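PDB 4P9F: HTH-type transcriptional regulator mcbR from Escherichia coli UMEA 3718-1, which represses expression of McbA by binding to its promoter region, preventing colanic acid overproduction and mucoidy, and is important for biofilm formation. Local coordinates for residues L18-T31 and A57-E70. Numbering follows the deposited sequence.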
ATOM      1  N   LEU A  18      11.359  -8.792   8.755  1.00 28.23           N
ATOM      2  CA  LEU A  18      10.010  -8.511   9.256  1.00 27.65           C
ATOM      3  C   LEU A  18       9.003  -9.434   8.585  1.00 23.24           C
ATOM      4  O   LEU A  18       8.231 -10.090   9.269  1.00 27.00           O
ATOM      5  CB  LEU A  18       9.633  -7.042   9.034  1.00 23.84           C
ATOM      6  CG  LEU A  18      10.293  -6.025   9.974  1.00 28.74           C
ATOM      7  CD1 LEU A  18      10.107  -4.613   9.434  1.00 23.61           C
ATOM      8  CD2 LEU A  18       9.721  -6.120  11.411  1.00 25.64           C
ATOM      9  N   SER A  19       9.080  -9.536   7.259  1.00 24.49           N
ATOM     10  CA  SER A  19       8.146 -10.312   6.444  1.00 31.66           C
ATOM     11  C   SER A  19       8.092 -11.808   6.765  1.00 34.90           C
ATOM     12  O   SER A  19       7.013 -12.420   6.697  1.00 30.22           O
ATOM     13  CB  SER A  19       8.497 -10.172   4.962  1.00 34.41           C
ATOM     14  OG  SER A  19       8.329  -8.835   4.546  1.00 49.39           O
ATOM     15  N   ILE A  20       9.235 -12.395   7.106  1.00 28.15           N
ATOM     16  CA  ILE A  20       9.282 -13.838   7.375  1.00 31.25           C
ATOM     17  C   ILE A  20       9.069 -14.171   8.854  1.00 33.55           C
ATOM     18  O   ILE A  20       9.209 -15.325   9.264  1.00 33.36           O
ATOM     19  CB  ILE A  20      10.612 -14.460   6.931  1.00 28.98           C
ATOM     20  CG1 ILE A  20      11.761 -13.908   7.785  1.00 30.74           C
ATOM     21  CG2 ILE A  20      10.838 -14.241   5.434  1.00 30.57           C
ATOM     22  CD1 ILE A  20      13.112 -14.564   7.504  1.00 35.82           C
ATOM     23  N   GLY A  21       8.719 -13.159   9.644  1.00 28.52           N
ATOM     24  CA  GLY A  21       8.447 -13.340  11.065  1.00 29.98           C
ATOM     25  C   GLY A  21       9.667 -13.534  11.956  1.00 30.86           C
ATOM     26  O   GLY A  21       9.556 -14.020  13.088  1.00 30.70           O
ATOM     27  N   ALA A  22      10.831 -13.110  11.473  1.00 26.48           N
ATOM     28  CA  ALA A  22      12.073 -13.259  12.223  1.00 31.42           C
ATOM     29  C   ALA A  22      12.167 -12.274  13.393  1.00 35.93           C
ATOM     30  O   ALA A  22      12.909 -12.501  14.347  1.00 37.72           O
ATOM     31  CB  ALA A  22      13.286 -13.081  11.283  1.00 29.72           C
ATOM     32  N   LEU A  23      11.389 -11.200  13.349  1.00 31.54           N
ATOM     33  CA  LEU A  23      11.446 -10.219  14.431  1.00 26.24           C
ATOM     34  C   LEU A  23      10.176 -10.303  15.265  1.00 31.69           C
ATOM     35  O   LEU A  23       9.061 -10.286  14.736  1.00 33.89           O
ATOM     36  CB  LEU A  23      11.621  -8.803  13.875  1.00 27.21           C
ATOM     37  CG  LEU A  23      12.870  -8.639  12.999  1.00 30.94           C
ATOM     38  CD1 LEU A  23      12.993  -7.221  12.497  1.00 27.66           C
ATOM     39  CD2 LEU A  23      14.110  -9.052  13.750  1.00 34.67           C
ATOM     40  N   LYS A  24      10.353 -10.384  16.578  1.00 26.20           N
ATOM     41  CA  LYS A  24       9.232 -10.551  17.493  1.00 30.83           C
ATOM     42  C   LYS A  24       8.483  -9.233  17.691  1.00 33.12           C
ATOM     43  O   LYS A  24       9.109  -8.192  17.848  1.00 25.12           O
ATOM     44  CB  LYS A  24       9.743 -11.077  18.841  1.00 31.07           C
ATOM     45  CG  LYS A  24       8.650 -11.421  19.838  1.00 42.80           C
ATOM     46  CD  LYS A  24       9.250 -12.109  21.050  1.00 46.62           C
ATOM     47  CE  LYS A  24       8.176 -12.566  22.022  1.00 50.07           C
ATOM     48  NZ  LYS A  24       8.781 -13.299  23.171  1.00 55.48           N
ATOM     49  N   PRO A  25       7.139  -9.284  17.700  1.00 30.30           N
ATOM     50  CA  PRO A  25       6.347  -8.093  18.015  1.00 32.03           C
ATOM     51  C   PRO A  25       6.837  -7.452  19.312  1.00 37.64           C
ATOM     52  O   PRO A  25       7.131  -8.161  20.276  1.00 29.56           O
ATOM     53  CB  PRO A  25       4.928  -8.651  18.194  1.00 34.33           C
ATOM     54  CG  PRO A  25       4.902  -9.858  17.353  1.00 32.14           C
ATOM     55  CD  PRO A  25       6.285 -10.451  17.405  1.00 24.82           C
ATOM     56  N   GLY A  26       6.988  -6.133  19.312  1.00 31.95           N
ATOM     57  CA  GLY A  26       7.406  -5.440  20.523  1.00 35.06           C
ATOM     58  C   GLY A  26       8.912  -5.348  20.745  1.00 36.45           C
ATOM     59  O   GLY A  26       9.344  -4.603  21.624  1.00 31.61           O
ATOM     60  N   ALA A  27       9.712  -6.101  19.980  1.00 30.45           N
ATOM     61  CA  ALA A  27      11.158  -6.107  20.206  1.00 34.43           C
ATOM     62  C   ALA A  27      11.781  -4.731  20.027  1.00 35.26           C
ATOM     63  O   ALA A  27      11.426  -3.978  19.110  1.00 28.50           O
ATOM     64  CB  ALA A  27      11.856  -7.098  19.266  1.00 26.72           C
ATOM     65  N   ARG A  28      12.763  -4.445  20.871  1.00 30.46           N
ATOM     66  CA  ARG A  28      13.443  -3.161  20.844  1.00 30.64           C
ATOM     67  C   ARG A  28      14.687  -3.325  19.974  1.00 26.89           C
ATOM     68  O   ARG A  28      15.543  -4.169  20.234  1.00 30.56           O
ATOM     69  CB  ARG A  28      13.801  -2.714  22.276  1.00 29.04           C
ATOM     70  CG  ARG A  28      14.664  -1.453  22.362  1.00 30.13           C
ATOM     71  CD  ARG A  28      14.883  -0.990  23.829  1.00 32.10           C
ATOM     72  NE  ARG A  28      15.951   0.002  23.886  1.00 30.91           N
ATOM     73  CZ  ARG A  28      15.769   1.307  23.719  1.00 34.29           C
ATOM     74  NH1 ARG A  28      14.538   1.777  23.523  1.00 28.29           N
ATOM     75  NH2 ARG A  28      16.813   2.148  23.765  1.00 31.22           N
ATOM     76  N   LEU A  29      14.747  -2.554  18.897  1.00 21.72           N
ATOM     77  CA  LEU A  29      15.881  -2.580  17.974  1.00 23.25           C
ATOM     78  C   LEU A  29      16.795  -1.393  18.233  1.00 26.37           C
ATOM     79  O   LEU A  29      16.361  -0.247  18.109  1.00 29.33           O
ATOM     80  CB  LEU A  29      15.382  -2.559  16.529  1.00 22.60           C
ATOM     81  CG  LEU A  29      14.246  -3.543  16.223  1.00 28.42           C
ATOM     82  CD1 LEU A  29      13.762  -3.398  14.764  1.00 22.10           C
ATOM     83  CD2 LEU A  29      14.674  -4.981  16.515  1.00 23.81           C
ATOM     84  N   ILE A  30      18.066  -1.655  18.500  1.00 27.76           N
ATOM     85  CA  ILE A  30      19.008  -0.580  18.823  1.00 31.22           C
ATOM     86  C   ILE A  30      19.879  -0.312  17.596  1.00 27.45           C
ATOM     87  O   ILE A  30      20.605  -1.201  17.136  1.00 24.20           O
ATOM     88  CB  ILE A  30      19.877  -0.927  20.074  1.00 29.10           C
ATOM     89  CG1 ILE A  30      18.998  -1.044  21.327  1.00 35.38           C
ATOM     90  CG2 ILE A  30      21.007   0.114  20.300  1.00 22.40           C
ATOM     91  CD1 ILE A  30      18.648  -2.450  21.703  1.00 44.23           C
ATOM     92  N   THR A  31      19.739   0.883  17.020  1.00 17.70           N
ATOM     93  CA  THR A  31      20.476   1.270  15.809  1.00 21.29           C
ATOM     94  C   THR A  31      21.976   0.909  15.875  1.00 25.93           C
ATOM     95  O   THR A  31      22.526   0.294  14.959  1.00 22.12           O
ATOM     96  CB  THR A  31      20.294   2.780  15.562  1.00 27.83           C
ATOM     97  OG1 THR A  31      18.891   3.079  15.600  1.00 26.78           O
ATOM     98  CG2 THR A  31      20.858   3.200  14.225  1.00 24.51           C
ATOM     99  N   ALA A  57       6.014   0.524   9.440  1.00 28.07           N
ATOM    100  CA  ALA A  57       6.505  -0.844   9.560  1.00 21.94           C
ATOM    101  C   ALA A  57       7.309  -1.031  10.841  1.00 29.25           C
ATOM    102  O   ALA A  57       7.563  -2.160  11.274  1.00 25.37           O
ATOM    103  CB  ALA A  57       7.350  -1.210   8.351  1.00 19.48           C
ATOM    104  N   LEU A  58       7.787   0.083  11.382  1.00 24.32           N
ATOM    105  CA  LEU A  58       8.430   0.119  12.686  1.00 23.01           C
ATOM    106  C   LEU A  58       7.938   1.332  13.444  1.00 23.71           C
ATOM    107  O   LEU A  58       7.387   2.247  12.843  1.00 26.08           O
ATOM    108  CB  LEU A  58       9.958   0.183  12.549  1.00 20.96           C
ATOM    109  CG  LEU A  58      10.656  -1.072  12.023  1.00 20.17           C
ATOM    110  CD1 LEU A  58      12.124  -0.748  11.800  1.00 22.22           C
ATOM    111  CD2 LEU A  58      10.500  -2.211  13.024  1.00 21.32           C
ATOM    112  N   SER A  59       8.178   1.348  14.753  1.00 22.29           N
ATOM    113  CA  SER A  59       7.853   2.493  15.592  1.00 27.42           C
ATOM    114  C   SER A  59       9.125   3.099  16.209  1.00 32.28           C
ATOM    115  O   SER A  59      10.088   2.391  16.472  1.00 27.77           O
ATOM    116  CB  SER A  59       6.898   2.082  16.725  1.00 37.33           C
ATOM    117  OG  SER A  59       5.668   1.610  16.212  1.00 43.59           O
ATOM    118  N   VAL A  60       9.097   4.401  16.465  1.00 26.85           N
ATOM    119  CA  VAL A  60      10.156   5.087  17.180  1.00 31.59           C
ATOM    120  C   VAL A  60      10.149   4.663  18.651  1.00 33.82           C
ATOM    121  O   VAL A  60       9.092   4.498  19.248  1.00 30.87           O
ATOM    122  CB  VAL A  60       9.975   6.610  17.082  1.00 38.10           C
ATOM    123  CG1 VAL A  60      10.930   7.322  18.014  1.00 43.35           C
ATOM    124  CG2 VAL A  60      10.155   7.058  15.630  1.00 37.58           C
ATOM    125  N   ALA A  61      11.332   4.429  19.210  1.00 35.61           N
ATOM    126  CA  ALA A  61      11.507   4.131  20.638  1.00 30.76           C
ATOM    127  C   ALA A  61      12.540   5.089  21.261  1.00 27.69           C
ATOM    128  O   ALA A  61      13.318   5.702  20.537  1.00 31.61           O
ATOM    129  CB  ALA A  61      11.935   2.656  20.823  1.00 24.62           C
ATOM    130  N   PRO A  62      12.529   5.246  22.596  1.00 35.26           N
ATOM    131  CA  PRO A  62      13.487   6.128  23.282  1.00 33.65           C
ATOM    132  C   PRO A  62      14.967   5.812  23.002  1.00 36.14           C
ATOM    133  O   PRO A  62      15.326   4.640  22.792  1.00 30.45           O
ATOM    134  CB  PRO A  62      13.173   5.896  24.759  1.00 38.31           C
ATOM    135  CG  PRO A  62      11.752   5.469  24.778  1.00 41.85           C
ATOM    136  CD  PRO A  62      11.546   4.674  23.535  1.00 38.11           C
ATOM    137  N   ALA A  63      15.793   6.853  22.945  1.00 40.16           N
ATOM    138  CA  ALA A  63      17.252   6.705  22.879  1.00 45.75           C
ATOM    139  C   ALA A  63      17.826   6.034  21.623  1.00 42.27           C
ATOM    140  O   ALA A  63      18.542   5.030  21.735  1.00 35.50           O
ATOM    141  CB  ALA A  63      17.758   5.954  24.141  1.00 37.00           C
ATOM    142  N   GLN A  64      17.461   6.534  20.439  1.00 43.12           N
ATOM    143  CA  GLN A  64      18.019   6.029  19.168  1.00 41.62           C
ATOM    144  C   GLN A  64      17.735   4.543  18.937  1.00 35.89           C
ATOM    145  O   GLN A  64      18.641   3.711  18.696  1.00 30.64           O
ATOM    146  CB  GLN A  64      19.531   6.304  19.111  1.00 44.92           C
ATOM    147  CG  GLN A  64      19.856   7.799  19.105  1.00 60.15           C
ATOM    148  CD  GLN A  64      21.339   8.088  19.257  1.00 74.91           C
ATOM    149  OE1 GLN A  64      22.124   7.212  19.621  1.00 79.64           O
ATOM    150  NE2 GLN A  64      21.731   9.330  18.976  1.00 81.86           N
ATOM    151  N   ALA A  65      16.456   4.214  19.042  1.00 30.75           N
ATOM    152  CA  ALA A  65      16.011   2.830  18.928  1.00 29.82           C
ATOM    153  C   ALA A  65      14.617   2.803  18.321  1.00 24.48           C
ATOM    154  O   ALA A  65      13.967   3.843  18.142  1.00 27.71           O
ATOM    155  CB  ALA A  65      16.039   2.126  20.304  1.00 29.08           C
ATOM    156  N   PHE A  66      14.187   1.603  17.964  1.00 30.46           N
ATOM    157  CA  PHE A  66      12.913   1.378  17.312  1.00 30.78           C
ATOM    158  C   PHE A  66      12.233   0.146  17.879  1.00 33.65           C
ATOM    159  O   PHE A  66      12.891  -0.682  18.511  1.00 31.98           O
ATOM    160  CB  PHE A  66      13.136   1.233  15.806  1.00 28.96           C
ATOM    161  CG  PHE A  66      13.810   2.413  15.205  1.00 26.85           C
ATOM    162  CD1 PHE A  66      15.195   2.516  15.193  1.00 21.16           C
ATOM    163  CD2 PHE A  66      13.065   3.460  14.716  1.00 28.69           C
ATOM    164  CE1 PHE A  66      15.820   3.623  14.663  1.00 24.10           C
ATOM    165  CE2 PHE A  66      13.693   4.581  14.179  1.00 30.93           C
ATOM    166  CZ  PHE A  66      15.068   4.653  14.148  1.00 23.71           C
ATOM    167  N   THR A  67      10.921   0.029  17.718  1.00 24.49           N
ATOM    168  CA  THR A  67      10.308  -1.228  18.126  1.00 29.03           C
ATOM    169  C   THR A  67       9.521  -1.811  16.976  1.00 23.32           C
ATOM    170  O   THR A  67       8.947  -1.089  16.150  1.00 25.18           O
ATOM    171  CB  THR A  67       9.372  -1.104  19.363  1.00 35.25           C
ATOM    172  OG1 THR A  67       8.366  -0.132  19.099  1.00 43.72           O
ATOM    173  CG2 THR A  67      10.151  -0.723  20.635  1.00 39.69           C
ATOM    174  N   VAL A  68       9.551  -3.139  16.923  1.00 29.69           N
ATOM    175  CA  VAL A  68       8.744  -3.926  16.004  1.00 24.12           C
ATOM    176  C   VAL A  68       7.288  -3.800  16.462  1.00 27.69           C
ATOM    177  O   VAL A  68       6.996  -3.965  17.646  1.00 25.80           O
ATOM    178  CB  VAL A  68       9.214  -5.388  15.988  1.00 27.66           C
ATOM    179  CG1 VAL A  68       8.324  -6.236  15.072  1.00 26.24           C
ATOM    180  CG2 VAL A  68      10.712  -5.453  15.576  1.00 21.82           C
ATOM    181  N   PRO A  69       6.377  -3.454  15.542  1.00 27.85           N
ATOM    182  CA  PRO A  69       4.983  -3.241  15.951  1.00 29.24           C
ATOM    183  C   PRO A  69       4.329  -4.487  16.521  1.00 32.94           C
ATOM    184  O   PRO A  69       4.727  -5.594  16.176  1.00 25.60           O
ATOM    185  CB  PRO A  69       4.290  -2.816  14.650  1.00 34.23           C
ATOM    186  CG  PRO A  69       5.379  -2.279  13.808  1.00 28.11           C
ATOM    187  CD  PRO A  69       6.581  -3.132  14.122  1.00 23.30           C
ATOM    188  N   GLU A  70       3.320  -4.281  17.360  1.00 35.38           N
ATOM    189  CA  GLU A  70       2.462  -5.343  17.868  1.00 42.09           C
ATOM    190  C   GLU A  70       1.382  -5.587  16.834  1.00 40.14           C
ATOM    191  O   GLU A  70       0.802  -4.637  16.328  1.00 44.02           O
ATOM    192  CB  GLU A  70       1.789  -4.942  19.189  1.00 45.76           C
ATOM    193  CG  GLU A  70       2.726  -4.518  20.307  1.00 57.39           C
ATOM    194  CD  GLU A  70       3.417  -5.690  20.979  1.00 65.92           C
ATOM    195  OE1 GLU A  70       3.030  -6.850  20.717  1.00 62.65           O
ATOM    196  OE2 GLU A  70       4.350  -5.448  21.777  1.00 71.27           O
TER
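Val68 is the bump that fills a hollow walled by Leu18, Leu23, Ala27 and Leu29, a small worked example of how a winged helix-turn-helix domain adds a third strand to its wing hairpin. Its two methyls part the work: CG1 meets Leu18 CD2 at 3.9 Å, while CG2 reaches Leu29 CD1 at 3.8 Å and also lies against Leu23 CB. With CG anti to its carbonyl carbon (chi1 -47°), Leu29 sets CD1 into the notch where this methyl meets Leu58 CD2, crossing Leu58 at about a right angle. An alanine in place of Leu29 would probably leave the notch formed by Val68 and Leu58 unfilled. Backbone bonds lock the fit: Leu29 and Phe66 form an antiparallel hydrogen-bonded pair, Gly26 N donates to Val68 O, and Val68 N to Ala27 O. On the opposite sheet face, the extended Arg28 lays its guanidinium over the Ala65 methyl, CZ to CB 3.5 Å, and grips Pro62 O end-on, NH1 and NH2 each at 3.1 Å. Strand 65-67 lies mid-sheet, between 28-30 and its wing-hairpin partner 59-61; Phe66 packs on Leu49 and Val53 of helix 42-54, Leu18 on Val154 of helix 143-156.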